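Local coordinates for conserved hypothetical protein (Archaeoglobus fulgidus, PDB 1NT2) that pairs with the methyltransferase fibrillarin as a core protein of archaeal box C/D ribonucleoprotein particles and probably binds their guide RNA, at residues B[161-172]-B[224-235]. Sequence-based numbering, arbitrary orientation.
Sequences MERLVRLPASKI and AAKLAIAAKIDY
Helix 161-165 crosses segment 224-235, part of helix 217-236, in a roughly antiparallel sense, axes 9.4 Å apart at closest approach and 145° between their directions; it sets Met161 beside Tyr235 and Val165 beside Lys232, and the following chain brings Ala169 beside Ala225. Tyr235, its CG anti to the backbone N (chi1 -172°), reaches across to the start of helix 161-165. Met161 CB sits over one ring face in a CH-pi contact, 3.7 Å from the centroid, while the flexible thioether runs on past the ring toward the tyrosine's root, SD making an oblique Met-aromatic contact. Glu162 N covers the same face, and Glu162 CB lies 3.3 Å from Tyr235 OH, which bonds weakly to Glu69 OE2. Val165 CG2 packs against Lys232 CA and, obliquely, the ring, the branched valine lying against the helix backbone while the lysine's amine goes off to a weak hydrogen bond with Leu26 O. Both segments lie in the Nop family region, where helix 217-236 turns small alanine methyls to segment 161-172, consistent with its close approach. Ala224 CB meets Ile172 CG2 at 4.0 Å, Ala228 CB takes Ile172 CD1, Ala231 CB touches Leu164 CD2, and Ala169 CB rests on Ala225 CA. An alanine in place of Tyr235 would strip the ring from beneath Met161 and is likely to open a gap beside Val165 and cost Glu69 this weak hydrogen bond. Glu162 OE1 accepts a hydrogen bond from Ala91 N of the fibrillarin chain, and OE2 forms a salt bridge, its hydrogen bond weak, with Arg166 NH2.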
ATOM      1  N   MET B 161     -24.557  -1.224  12.808  1.00 30.88           N
ATOM      2  CA  MET B 161     -25.176  -1.890  13.948  1.00 32.94           C
ATOM      3  C   MET B 161     -25.890  -3.148  13.518  1.00 33.41           C
ATOM      4  O   MET B 161     -25.496  -4.239  13.918  1.00 33.96           O
ATOM      5  CB  MET B 161     -26.154  -0.969  14.680  1.00 33.44           C
ATOM      6  CG  MET B 161     -25.483  -0.050  15.699  1.00 34.72           C
ATOM      7  SD  MET B 161     -24.766  -0.923  17.113  1.00 35.09           S
ATOM      8  CE  MET B 161     -25.816  -0.313  18.475  1.00 33.82           C
ATOM      9  N   GLU B 162     -26.921  -3.014  12.687  1.00 34.59           N
ATOM     10  CA  GLU B 162     -27.657  -4.191  12.253  1.00 36.04           C
ATOM     11  C   GLU B 162     -26.747  -5.229  11.605  1.00 35.58           C
ATOM     12  O   GLU B 162     -27.007  -6.430  11.682  1.00 35.63           O
ATOM     13  CB  GLU B 162     -28.797  -3.805  11.305  1.00 38.41           C
ATOM     14  CG  GLU B 162     -28.382  -3.200   9.975  1.00 42.87           C
ATOM     15  CD  GLU B 162     -29.490  -3.326   8.918  1.00 46.33           C
ATOM     16  OE1 GLU B 162     -30.629  -2.851   9.165  1.00 46.35           O
ATOM     17  OE2 GLU B 162     -29.220  -3.908   7.837  1.00 47.52           O
ATOM     18  N   ARG B 163     -25.671  -4.768  10.980  1.00 35.00           N
ATOM     19  CA  ARG B 163     -24.723  -5.670  10.341  1.00 35.63           C
ATOM     20  C   ARG B 163     -23.956  -6.483  11.386  1.00 35.51           C
ATOM     21  O   ARG B 163     -23.549  -7.614  11.124  1.00 36.61           O
ATOM     22  CB  ARG B 163     -23.721  -4.877   9.489  1.00 37.82           C
ATOM     23  CG  ARG B 163     -23.816  -5.131   7.991  1.00 41.51           C
ATOM     24  CD  ARG B 163     -23.733  -6.623   7.678  1.00 45.88           C
ATOM     25  NE  ARG B 163     -22.428  -7.188   8.002  1.00 49.64           N
ATOM     26  CZ  ARG B 163     -22.157  -8.492   8.036  1.00 52.06           C
ATOM     27  NH1 ARG B 163     -23.108  -9.383   7.768  1.00 52.83           N
ATOM     28  NH2 ARG B 163     -20.927  -8.908   8.332  1.00 53.14           N
ATOM     29  N   LEU B 164     -23.751  -5.898  12.563  1.00 33.27           N
ATOM     30  CA  LEU B 164     -23.017  -6.554  13.644  1.00 31.05           C
ATOM     31  C   LEU B 164     -23.927  -7.441  14.472  1.00 31.21           C
ATOM     32  O   LEU B 164     -23.583  -8.570  14.828  1.00 30.81           O
ATOM     33  CB  LEU B 164     -22.385  -5.497  14.552  1.00 28.72           C
ATOM     34  CG  LEU B 164     -22.049  -5.882  15.995  1.00 26.47           C
ATOM     35  CD1 LEU B 164     -20.865  -6.818  16.043  1.00 26.65           C
ATOM     36  CD2 LEU B 164     -21.736  -4.633  16.774  1.00 26.78           C
ATOM     37  N   VAL B 165     -25.101  -6.906  14.769  1.00 32.35           N
ATOM     38  CA  VAL B 165     -26.095  -7.582  15.582  1.00 33.14           C
ATOM     39  C   VAL B 165     -26.433  -8.991  15.098  1.00 35.93           C
ATOM     40  O   VAL B 165     -27.011  -9.777  15.846  1.00 36.99           O
ATOM     41  CB  VAL B 165     -27.381  -6.719  15.671  1.00 30.64           C
ATOM     42  CG1 VAL B 165     -28.478  -7.307  14.824  1.00 29.42           C
ATOM     43  CG2 VAL B 165     -27.801  -6.574  17.109  1.00 29.53           C
ATOM     44  N   ARG B 166     -26.072  -9.319  13.860  1.00 38.17           N
ATOM     45  CA  ARG B 166     -26.360 -10.650  13.323  1.00 39.20           C
ATOM     46  C   ARG B 166     -25.093 -11.501  13.185  1.00 40.23           C
ATOM     47  O   ARG B 166     -25.089 -12.516  12.494  1.00 39.99           O
ATOM     48  CB  ARG B 166     -27.062 -10.534  11.968  1.00 38.09           C
ATOM     49  CG  ARG B 166     -26.151 -10.145  10.844  1.00 39.29           C
ATOM     50  CD  ARG B 166     -26.924  -9.751   9.611  1.00 40.89           C
ATOM     51  NE  ARG B 166     -27.723  -8.553   9.838  1.00 41.66           N
ATOM     52  CZ  ARG B 166     -28.222  -7.798   8.865  1.00 42.91           C
ATOM     53  NH1 ARG B 166     -28.005  -8.114   7.595  1.00 41.55           N
ATOM     54  NH2 ARG B 166     -28.941  -6.727   9.161  1.00 44.57           N
ATOM     55  N   LEU B 167     -24.024 -11.080  13.849  1.00 41.41           N
ATOM     56  CA  LEU B 167     -22.763 -11.807  13.805  1.00 43.69           C
ATOM     57  C   LEU B 167     -22.735 -12.878  14.891  1.00 45.38           C
ATOM     58  O   LEU B 167     -23.152 -12.631  16.026  1.00 48.08           O
ATOM     59  CB  LEU B 167     -21.594 -10.841  14.021  1.00 44.53           C
ATOM     60  CG  LEU B 167     -21.174  -9.958  12.841  1.00 45.60           C
ATOM     61  CD1 LEU B 167     -20.365  -8.764  13.322  1.00 44.11           C
ATOM     62  CD2 LEU B 167     -20.366 -10.798  11.861  1.00 46.17           C
ATOM     63  N   PRO B 168     -22.251 -14.089  14.557  1.00 44.76           N
ATOM     64  CA  PRO B 168     -22.178 -15.178  15.537  1.00 43.67           C
ATOM     65  C   PRO B 168     -21.131 -14.805  16.571  1.00 43.80           C
ATOM     66  O   PRO B 168     -20.278 -13.958  16.319  1.00 44.02           O
ATOM     67  CB  PRO B 168     -21.725 -16.371  14.705  1.00 42.79           C
ATOM     68  CG  PRO B 168     -22.191 -16.038  13.337  1.00 43.49           C
ATOM     69  CD  PRO B 168     -21.870 -14.573  13.223  1.00 44.06           C
ATOM     70  N   ALA B 169     -21.186 -15.437  17.732  1.00 44.56           N
ATOM     71  CA  ALA B 169     -20.220 -15.141  18.778  1.00 44.37           C
ATOM     72  C   ALA B 169     -18.827 -15.590  18.345  1.00 43.89           C
ATOM     73  O   ALA B 169     -17.822 -15.100  18.856  1.00 43.96           O
ATOM     74  CB  ALA B 169     -20.619 -15.844  20.065  1.00 45.19           C
ATOM     75  N   SER B 170     -18.776 -16.525  17.402  1.00 42.76           N
ATOM     76  CA  SER B 170     -17.513 -17.053  16.906  1.00 42.53           C
ATOM     77  C   SER B 170     -16.826 -16.112  15.928  1.00 42.93           C
ATOM     78  O   SER B 170     -15.607 -16.085  15.837  1.00 42.05           O
ATOM     79  CB  SER B 170     -17.757 -18.386  16.226  1.00 42.61           C
ATOM     80  OG  SER B 170     -18.760 -18.234  15.242  1.00 44.06           O
ATOM     81  N   LYS B 171     -17.611 -15.356  15.178  1.00 44.25           N
ATOM     82  CA  LYS B 171     -17.045 -14.408  14.234  1.00 45.79           C
ATOM     83  C   LYS B 171     -16.599 -13.174  15.013  1.00 46.59           C
ATOM     84  O   LYS B 171     -15.748 -12.413  14.561  1.00 47.32           O
ATOM     85  CB  LYS B 171     -18.090 -14.021  13.184  1.00 47.15           C
ATOM     86  CG  LYS B 171     -17.727 -12.799  12.319  1.00 49.03           C
ATOM     87  CD  LYS B 171     -16.516 -13.033  11.417  1.00 48.34           C
ATOM     88  CE  LYS B 171     -16.184 -11.794  10.579  1.00 48.11           C
ATOM     89  NZ  LYS B 171     -17.256 -11.404   9.610  1.00 47.76           N
ATOM     90  N   ILE B 172     -17.182 -12.985  16.192  1.00 47.33           N
ATOM     91  CA  ILE B 172     -16.855 -11.852  17.051  1.00 47.29           C
ATOM     92  C   ILE B 172     -15.489 -12.004  17.717  1.00 48.20           C
ATOM     93  O   ILE B 172     -14.712 -11.056  17.792  1.00 48.74           O
ATOM     94  CB  ILE B 172     -17.933 -11.668  18.139  1.00 46.52           C
ATOM     95  CG1 ILE B 172     -19.210 -11.107  17.505  1.00 46.45           C
ATOM     96  CG2 ILE B 172     -17.415 -10.776  19.244  1.00 44.69           C
ATOM     97  CD1 ILE B 172     -20.383 -11.005  18.460  1.00 47.75           C
ATOM     98  N   ALA B 224     -17.449 -13.228  24.046  1.00 34.77           N
ATOM     99  CA  ALA B 224     -17.981 -13.016  22.717  1.00 35.71           C
ATOM    100  C   ALA B 224     -19.484 -13.276  22.708  1.00 36.04           C
ATOM    101  O   ALA B 224     -20.264 -12.479  22.168  1.00 35.65           O
ATOM    102  CB  ALA B 224     -17.272 -13.942  21.727  1.00 35.93           C
ATOM    103  N   ALA B 225     -19.882 -14.394  23.310  1.00 36.11           N
ATOM    104  CA  ALA B 225     -21.289 -14.779  23.380  1.00 36.43           C
ATOM    105  C   ALA B 225     -22.111 -13.660  24.002  1.00 36.28           C
ATOM    106  O   ALA B 225     -23.063 -13.148  23.407  1.00 36.29           O
ATOM    107  CB  ALA B 225     -21.440 -16.049  24.198  1.00 36.15           C
ATOM    108  N   LYS B 226     -21.735 -13.282  25.214  1.00 36.26           N
ATOM    109  CA  LYS B 226     -22.437 -12.216  25.898  1.00 36.58           C
ATOM    110  C   LYS B 226     -22.240 -10.862  25.190  1.00 36.95           C
ATOM    111  O   LYS B 226     -23.095  -9.981  25.296  1.00 39.91           O
ATOM    112  CB  LYS B 226     -21.976 -12.144  27.364  1.00 35.51           C
ATOM    113  CG  LYS B 226     -22.314 -13.398  28.193  1.00 33.10           C
ATOM    114  CD  LYS B 226     -23.816 -13.544  28.453  1.00 29.65           C
ATOM    115  CE  LYS B 226     -24.182 -14.924  29.005  1.00 27.20           C
ATOM    116  NZ  LYS B 226     -24.066 -16.036  27.998  1.00 24.79           N
ATOM    117  N   LEU B 227     -21.142 -10.686  24.453  1.00 34.75           N
ATOM    118  CA  LEU B 227     -20.936  -9.399  23.780  1.00 31.30           C
ATOM    119  C   LEU B 227     -21.950  -9.225  22.669  1.00 29.49           C
ATOM    120  O   LEU B 227     -22.545  -8.154  22.527  1.00 27.69           O
ATOM    121  CB  LEU B 227     -19.520  -9.278  23.206  1.00 30.09           C
ATOM    122  CG  LEU B 227     -19.078  -7.813  23.045  1.00 28.49           C
ATOM    123  CD1 LEU B 227     -19.098  -7.118  24.402  1.00 26.43           C
ATOM    124  CD2 LEU B 227     -17.695  -7.746  22.459  1.00 26.94           C
ATOM    125  N   ALA B 228     -22.147 -10.284  21.888  1.00 28.48           N
ATOM    126  CA  ALA B 228     -23.114 -10.251  20.799  1.00 27.08           C
ATOM    127  C   ALA B 228     -24.470  -9.836  21.365  1.00 25.89           C
ATOM    128  O   ALA B 228     -25.219  -9.111  20.704  1.00 26.11           O
ATOM    129  CB  ALA B 228     -23.210 -11.619  20.135  1.00 26.21           C
ATOM    130  N   ILE B 229     -24.776 -10.286  22.587  1.00 23.55           N
ATOM    131  CA  ILE B 229     -26.038  -9.936  23.248  1.00 22.24           C
ATOM    132  C   ILE B 229     -26.068  -8.450  23.580  1.00 22.45           C
ATOM    133  O   ILE B 229     -27.070  -7.771  23.345  1.00 22.39           O
ATOM    134  CB  ILE B 229     -26.248 -10.714  24.567  1.00 21.61           C
ATOM    135  CG1 ILE B 229     -26.587 -12.179  24.280  1.00 22.36           C
ATOM    136  CG2 ILE B 229     -27.382 -10.072  25.357  1.00 20.12           C
ATOM    137  CD1 ILE B 229     -27.954 -12.375  23.586  1.00 22.74           C
ATOM    138  N   ALA B 230     -24.967  -7.958  24.145  1.00 22.83           N
ATOM    139  CA  ALA B 230     -24.825  -6.548  24.500  1.00 22.68           C
ATOM    140  C   ALA B 230     -25.124  -5.721  23.252  1.00 22.40           C
ATOM    141  O   ALA B 230     -25.877  -4.749  23.286  1.00 21.53           O
ATOM    142  CB  ALA B 230     -23.410  -6.281  24.970  1.00 21.87           C
ATOM    143  N   ALA B 231     -24.520  -6.137  22.146  1.00 22.52           N
ATOM    144  CA  ALA B 231     -24.696  -5.474  20.862  1.00 22.07           C
ATOM    145  C   ALA B 231     -26.167  -5.371  20.468  1.00 21.65           C
ATOM    146  O   ALA B 231     -26.608  -4.337  19.969  1.00 20.68           O
ATOM    147  CB  ALA B 231     -23.922  -6.232  19.788  1.00 21.80           C
ATOM    148  N   LYS B 232     -26.922  -6.446  20.688  1.00 21.55           N
ATOM    149  CA  LYS B 232     -28.341  -6.452  20.337  1.00 21.39           C
ATOM    150  C   LYS B 232     -29.140  -5.564  21.271  1.00 22.22           C
ATOM    151  O   LYS B 232     -30.000  -4.786  20.847  1.00 20.89           O
ATOM    152  CB  LYS B 232     -28.907  -7.862  20.401  1.00 18.73           C
ATOM    153  CG  LYS B 232     -30.362  -7.931  20.014  1.00 16.80           C
ATOM    154  CD  LYS B 232     -30.978  -9.261  20.415  1.00 19.90           C
ATOM    155  CE  LYS B 232     -30.358 -10.449  19.672  1.00 19.72           C
ATOM    156  NZ  LYS B 232     -31.041 -11.719  20.050  1.00 19.60           N
ATOM    157  N   ILE B 233     -28.851  -5.685  22.555  1.00 23.92           N
ATOM    158  CA  ILE B 233     -29.556  -4.890  23.532  1.00 26.65           C
ATOM    159  C   ILE B 233     -29.267  -3.403  23.349  1.00 29.13           C
ATOM    160  O   ILE B 233     -30.137  -2.578  23.585  1.00 30.64           O
ATOM    161  CB  ILE B 233     -29.202  -5.359  24.946  1.00 25.59           C
ATOM    162  CG1 ILE B 233     -29.468  -6.868  25.035  1.00 24.11           C
ATOM    163  CG2 ILE B 233     -30.029  -4.591  25.978  1.00 25.07           C
ATOM    164  CD1 ILE B 233     -29.235  -7.468  26.378  1.00 23.35           C
ATOM    165  N   ASP B 234     -28.059  -3.057  22.916  1.00 31.13           N
ATOM    166  CA  ASP B 234     -27.712  -1.656  22.683  1.00 33.54           C
ATOM    167  C   ASP B 234     -28.566  -1.086  21.549  1.00 35.40           C
ATOM    168  O   ASP B 234     -29.194  -0.026  21.671  1.00 36.02           O
ATOM    169  CB  ASP B 234     -26.250  -1.531  22.262  1.00 34.97           C
ATOM    170  CG  ASP B 234     -25.298  -1.661  23.415  1.00 36.48           C
ATOM    171  OD1 ASP B 234     -25.475  -0.920  24.402  1.00 38.35           O
ATOM    172  OD2 ASP B 234     -24.367  -2.491  23.331  1.00 36.96           O
ATOM    173  N   TYR B 235     -28.559  -1.821  20.442  1.00 35.77           N
ATOM    174  CA  TYR B 235     -29.256  -1.477  19.210  1.00 35.84           C
ATOM    175  C   TYR B 235     -30.792  -1.439  19.280  1.00 35.28           C
ATOM    176  O   TYR B 235     -31.426  -0.689  18.541  1.00 34.43           O
ATOM    177  CB  TYR B 235     -28.782  -2.459  18.126  1.00 36.92           C
ATOM    178  CG  TYR B 235     -29.241  -2.174  16.716  1.00 37.82           C
ATOM    179  CD1 TYR B 235     -29.760  -3.198  15.922  1.00 38.98           C
ATOM    180  CD2 TYR B 235     -29.159  -0.898  16.172  1.00 37.13           C
ATOM    181  CE1 TYR B 235     -30.193  -2.960  14.626  1.00 39.87           C
ATOM    182  CE2 TYR B 235     -29.588  -0.647  14.871  1.00 39.53           C
ATOM    183  CZ  TYR B 235     -30.108  -1.685  14.102  1.00 40.59           C
ATOM    184  OH  TYR B 235     -30.575  -1.454  12.827  1.00 41.18           O
TER